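Local coordinates for protein 5-carboxymethyl-2-hydroxymuconate semialdehyde dehydrogenase (Thermus thermophilus, PDB 2D4E) that probably catalyses the NAD-dependent oxidation of 5-carboxymethyl-2-hydroxymuconate semialdehyde to the corresponding acid, as a member of the aldehyde dehydrogenase family, at residues V193-A198 and F203-L208. Residues are numbered along the deposited sequence; the frame is centred on the assembly and turned at random.
Sequences VVLKPA and FTATKL. With NAD (nicotinamide-adenine-dinucleotide), chain K.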
ATOM      1  N   VAL C 193     -21.179 -13.933 -13.894  1.00 22.17           N
ATOM      2  CA  VAL C 193     -21.932 -12.773 -14.346  1.00 19.73           C
ATOM      3  C   VAL C 193     -23.273 -12.977 -15.049  1.00 19.40           C
ATOM      4  O   VAL C 193     -23.492 -13.970 -15.741  1.00 23.35           O
ATOM      5  CB  VAL C 193     -21.030 -11.949 -15.299  1.00 19.84           C
ATOM      6  CG1 VAL C 193     -21.797 -10.778 -15.892  1.00 19.39           C
ATOM      7  CG2 VAL C 193     -19.782 -11.489 -14.554  1.00 13.62           C
ATOM      8  N   VAL C 194     -24.165 -12.012 -14.849  1.00 19.05           N
ATOM      9  CA  VAL C 194     -25.457 -11.981 -15.516  1.00 18.70           C
ATOM     10  C   VAL C 194     -25.605 -10.537 -15.995  1.00 20.76           C
ATOM     11  O   VAL C 194     -25.822  -9.625 -15.194  1.00 23.45           O
ATOM     12  CB  VAL C 194     -26.644 -12.314 -14.585  1.00 19.66           C
ATOM     13  CG1 VAL C 194     -27.946 -12.127 -15.354  1.00 13.80           C
ATOM     14  CG2 VAL C 194     -26.546 -13.750 -14.075  1.00 15.55           C
ATOM     15  N   LEU C 195     -25.472 -10.332 -17.299  1.00 18.39           N
ATOM     16  CA  LEU C 195     -25.582  -9.002 -17.891  1.00 18.73           C
ATOM     17  C   LEU C 195     -26.997  -8.684 -18.376  1.00 19.15           C
ATOM     18  O   LEU C 195     -27.649  -9.521 -19.005  1.00 21.64           O
ATOM     19  CB  LEU C 195     -24.601  -8.882 -19.061  1.00 14.29           C
ATOM     20  CG  LEU C 195     -24.673  -7.641 -19.953  1.00 18.34           C
ATOM     21  CD1 LEU C 195     -24.229  -6.414 -19.170  1.00 17.64           C
ATOM     22  CD2 LEU C 195     -23.788  -7.838 -21.173  1.00 16.68           C
ATOM     23  N   LYS C 196     -27.465  -7.474 -18.069  1.00 17.81           N
ATOM     24  CA  LYS C 196     -28.789  -7.009 -18.500  1.00 18.78           C
ATOM     25  C   LYS C 196     -28.531  -5.645 -19.143  1.00 18.93           C
ATOM     26  O   LYS C 196     -28.515  -4.619 -18.467  1.00 20.31           O
ATOM     27  CB  LYS C 196     -29.740  -6.855 -17.301  1.00 13.56           C
ATOM     28  CG  LYS C 196     -31.215  -7.104 -17.625  1.00 17.59           C
ATOM     29  CD  LYS C 196     -31.733  -6.240 -18.786  1.00 17.88           C
ATOM     30  CE  LYS C 196     -31.838  -4.766 -18.400  1.00 17.91           C
ATOM     31  NZ  LYS C 196     -32.201  -3.883 -19.551  1.00 21.85           N
ATOM     32  N   PRO C 197     -28.312  -5.624 -20.465  1.00 20.20           N
ATOM     33  CA  PRO C 197     -28.038  -4.393 -21.216  1.00 19.02           C
ATOM     34  C   PRO C 197     -29.243  -3.519 -21.542  1.00 16.67           C
ATOM     35  O   PRO C 197     -30.379  -3.991 -21.597  1.00 14.98           O
ATOM     36  CB  PRO C 197     -27.366  -4.919 -22.473  1.00 19.34           C
ATOM     37  CG  PRO C 197     -28.161  -6.173 -22.735  1.00 20.44           C
ATOM     38  CD  PRO C 197     -28.254  -6.802 -21.352  1.00 18.80           C
ATOM     39  N   ALA C 198     -28.974  -2.234 -21.771  1.00 18.22           N
ATOM     40  CA  ALA C 198     -30.018  -1.269 -22.112  1.00 17.72           C
ATOM     41  C   ALA C 198     -30.831  -1.782 -23.295  1.00 16.52           C
ATOM     42  O   ALA C 198     -30.270  -2.287 -24.267  1.00 20.21           O
ATOM     43  CB  ALA C 198     -29.394   0.071 -22.456  1.00 17.83           C
ATOM     44  N   PHE C 203     -28.183  -5.335 -29.334  1.00 21.47           N
ATOM     45  CA  PHE C 203     -27.375  -6.171 -30.221  1.00 19.97           C
ATOM     46  C   PHE C 203     -25.933  -6.488 -29.842  1.00 19.87           C
ATOM     47  O   PHE C 203     -25.535  -7.653 -29.842  1.00 22.94           O
ATOM     48  CB  PHE C 203     -27.425  -5.589 -31.633  1.00 24.88           C
ATOM     49  CG  PHE C 203     -28.815  -5.472 -32.170  1.00 24.01           C
ATOM     50  CD1 PHE C 203     -29.237  -4.310 -32.801  1.00 23.81           C
ATOM     51  CD2 PHE C 203     -29.727  -6.507 -31.987  1.00 27.09           C
ATOM     52  CE1 PHE C 203     -30.555  -4.177 -33.238  1.00 24.31           C
ATOM     53  CE2 PHE C 203     -31.042  -6.381 -32.418  1.00 24.87           C
ATOM     54  CZ  PHE C 203     -31.456  -5.214 -33.043  1.00 20.93           C
ATOM     55  N   THR C 204     -25.149  -5.463 -29.532  1.00 15.94           N
ATOM     56  CA  THR C 204     -23.752  -5.663 -29.174  1.00 18.43           C
ATOM     57  C   THR C 204     -23.541  -6.668 -28.030  1.00 19.91           C
ATOM     58  O   THR C 204     -22.556  -7.403 -28.024  1.00 18.32           O
ATOM     59  CB  THR C 204     -23.102  -4.318 -28.793  1.00 22.15           C
ATOM     60  OG1 THR C 204     -23.216  -3.407 -29.896  1.00 27.89           O
ATOM     61  CG2 THR C 204     -21.633  -4.514 -28.446  1.00 19.17           C
ATOM     62  N   ALA C 205     -24.460  -6.699 -27.069  1.00 16.06           N
ATOM     63  CA  ALA C 205     -24.339  -7.614 -25.937  1.00 18.57           C
ATOM     64  C   ALA C 205     -24.476  -9.075 -26.378  1.00 20.22           C
ATOM     65  O   ALA C 205     -23.725  -9.938 -25.927  1.00 23.34           O
ATOM     66  CB  ALA C 205     -25.388  -7.276 -24.874  1.00 11.11           C
ATOM     67  N   THR C 206     -25.434  -9.358 -27.250  1.00 21.53           N
ATOM     68  CA  THR C 206     -25.606 -10.723 -27.735  1.00 19.10           C
ATOM     69  C   THR C 206     -24.351 -11.129 -28.504  1.00 22.84           C
ATOM     70  O   THR C 206     -23.914 -12.280 -28.436  1.00 23.92           O
ATOM     71  CB  THR C 206     -26.845 -10.842 -28.647  1.00 22.07           C
ATOM     72  OG1 THR C 206     -28.026 -10.939 -27.835  1.00 18.40           O
ATOM     73  CG2 THR C 206     -26.738 -12.066 -29.549  1.00 14.04           C
ATOM     74  N   LYS C 207     -23.764 -10.174 -29.221  1.00 20.30           N
ATOM     75  CA  LYS C 207     -22.545 -10.430 -29.981  1.00 22.58           C
ATOM     76  C   LYS C 207     -21.393 -10.745 -29.018  1.00 23.48           C
ATOM     77  O   LYS C 207     -20.590 -11.656 -29.256  1.00 17.87           O
ATOM     78  CB  LYS C 207     -22.192  -9.209 -30.837  1.00 18.69           C
ATOM     79  CG  LYS C 207     -20.946  -9.388 -31.693  1.00 22.41           C
ATOM     80  CD  LYS C 207     -21.102 -10.522 -32.706  1.00 24.19           C
ATOM     81  CE  LYS C 207     -19.866 -10.630 -33.584  1.00 30.48           C
ATOM     82  NZ  LYS C 207     -20.034 -11.616 -34.685  1.00 36.42           N
ATOM     83  N   LEU C 208     -21.325  -9.983 -27.931  1.00 18.68           N
ATOM     84  CA  LEU C 208     -20.300 -10.169 -26.921  1.00 16.20           C
ATOM     85  C   LEU C 208     -20.423 -11.575 -26.342  1.00 18.76           C
ATOM     86  O   LEU C 208     -19.419 -12.253 -26.120  1.00 18.51           O
ATOM     87  CB  LEU C 208     -20.454  -9.124 -25.811  1.00 20.12           C
ATOM     88  CG  LEU C 208     -19.498  -9.243 -24.617  1.00 19.96           C
ATOM     89  CD1 LEU C 208     -18.053  -9.164 -25.105  1.00 15.32           C
ATOM     90  CD2 LEU C 208     -19.800  -8.130 -23.600  1.00 18.10           C
TER
HETATM   91  PA  NAD K1701     -31.308   4.019 -17.384  1.00 28.04           P
HETATM   92  O1A NAD K1701     -32.759   4.048 -17.519  1.00 35.18           O
HETATM   93  O2A NAD K1701     -30.877   4.143 -15.980  1.00 32.03           O
HETATM   94  O5B NAD K1701     -30.623   2.661 -17.952  1.00 29.93           O
HETATM   95  C5B NAD K1701     -29.542   1.917 -17.299  1.00 24.02           C
HETATM   96  C4B NAD K1701     -29.996   0.483 -17.134  1.00 26.30           C
HETATM   97  O4B NAD K1701     -31.015   0.546 -16.113  1.00 25.28           O
HETATM   98  C3B NAD K1701     -30.717  -0.122 -18.371  1.00 24.85           C
HETATM   99  O3B NAD K1701     -30.100  -1.367 -18.762  1.00 20.81           O
HETATM  100  C2B NAD K1701     -32.166  -0.266 -17.877  1.00 25.91           C
HETATM  101  O2B NAD K1701     -32.869  -1.373 -18.484  1.00 22.44           O
HETATM  102  C1B NAD K1701     -31.967  -0.416 -16.382  1.00 21.50           C
HETATM  103  N9A NAD K1701     -33.161  -0.085 -15.626  1.00 23.48           N
HETATM  104  C8A NAD K1701     -34.071   0.938 -15.823  1.00 20.45           C
HETATM  105  N7A NAD K1701     -35.080   0.949 -14.920  1.00 22.94           N
HETATM  106  C5A NAD K1701     -34.773  -0.141 -14.105  1.00 20.50           C
HETATM  107  C6A NAD K1701     -35.441  -0.694 -12.948  1.00 26.71           C
HETATM  108  N6A NAD K1701     -36.569  -0.187 -12.445  1.00 28.32           N
HETATM  109  N1A NAD K1701     -34.849  -1.806 -12.366  1.00 22.55           N
HETATM  110  C2A NAD K1701     -33.674  -2.331 -12.898  1.00 20.01           C
HETATM  111  N3A NAD K1701     -32.997  -1.895 -13.950  1.00 23.38           N
HETATM  112  C4A NAD K1701     -33.590  -0.792 -14.520  1.00 23.35           C
HETATM  113  O3  NAD K1701     -30.751   5.132 -18.259  1.00 38.43           O
HETATM  114  PN  NAD K1701     -29.820   5.310 -19.530  1.00 29.83           P
HETATM  115  O1N NAD K1701     -30.606   6.116 -20.486  1.00 41.02           O
HETATM  116  O2N NAD K1701     -29.381   3.984 -19.998  1.00 31.72           O
HETATM  117  O5D NAD K1701     -28.807   6.199 -18.766  1.00 42.63           O
HETATM  118  C5D NAD K1701     -27.906   7.139 -19.299  1.00 23.70           C
HETATM  119  C4D NAD K1701     -27.374   7.597 -17.977  1.00 23.47           C
HETATM  120  O4D NAD K1701     -26.264   6.788 -17.527  1.00 21.05           O
HETATM  121  C3D NAD K1701     -26.995   9.066 -17.860  1.00 23.42           C
HETATM  122  O3D NAD K1701     -27.580   9.704 -16.707  1.00 29.39           O
HETATM  123  C2D NAD K1701     -25.471   8.974 -17.823  1.00 19.11           C
HETATM  124  O2D NAD K1701     -24.906  10.126 -17.163  1.00 20.88           O
HETATM  125  C1D NAD K1701     -25.264   7.663 -17.099  1.00 22.68           C
HETATM  126  N1N NAD K1701     -23.933   7.076 -17.322  1.00 23.91           N
HETATM  127  C2N NAD K1701     -23.103   7.191 -16.217  1.00 20.92           C
HETATM  128  C3N NAD K1701     -21.823   6.674 -16.354  1.00 23.47           C
HETATM  129  C7N NAD K1701     -20.806   6.756 -15.226  1.00 20.13           C
HETATM  130  O7N NAD K1701     -19.700   6.279 -15.408  1.00 25.59           O
HETATM  131  N7N NAD K1701     -21.131   7.352 -14.065  1.00 21.78           N
HETATM  132  C4N NAD K1701     -21.379   6.044 -17.606  1.00 25.85           C
HETATM  133  C5N NAD K1701     -22.344   5.998 -18.653  1.00 20.86           C
HETATM  134  C6N NAD K1701     -23.621   6.485 -18.589  1.00 19.12           C
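The first half of a beta-alpha-beta unit in the NAD-binding fold brings P197 and L195 against A205. The CB of A205 sits 3.7 Å from P197 CG, and P197 CB is almost as near. L195 reaches the same methyl with its CD2, 4.1 Å from A205 CB. L195 CG stands anti to the backbone N (chi1 172°), and from there CD2 meets the A205 methyl. The contact is apolar and buried, and the small A205 is consistent with the close approach of helix and strand end, where the CA atoms of P197 and A205 are 6.8 Å apart.

The CB of K196 leaves the strand on the side away from the helix, and its amine lies in the cofactor pocket. The chain bends at chi2 and chi3 and brings NZ to NAD O2B at 2.8 Å, with a weak bond from NZ to NAD O3B. K196 NZ also donates to P197 O at 2.7 Å, from above the carbonyl plane, and to G227 O. A methionine here would probably deprive the adenosine ribose hydroxyls of this charged donor and P197 O of its bond to NZ. A strand with one face on its crossover helix and a lysine on the ribose is characteristic of the Rossmann-like cofactor domain of aldehyde dehydrogenases.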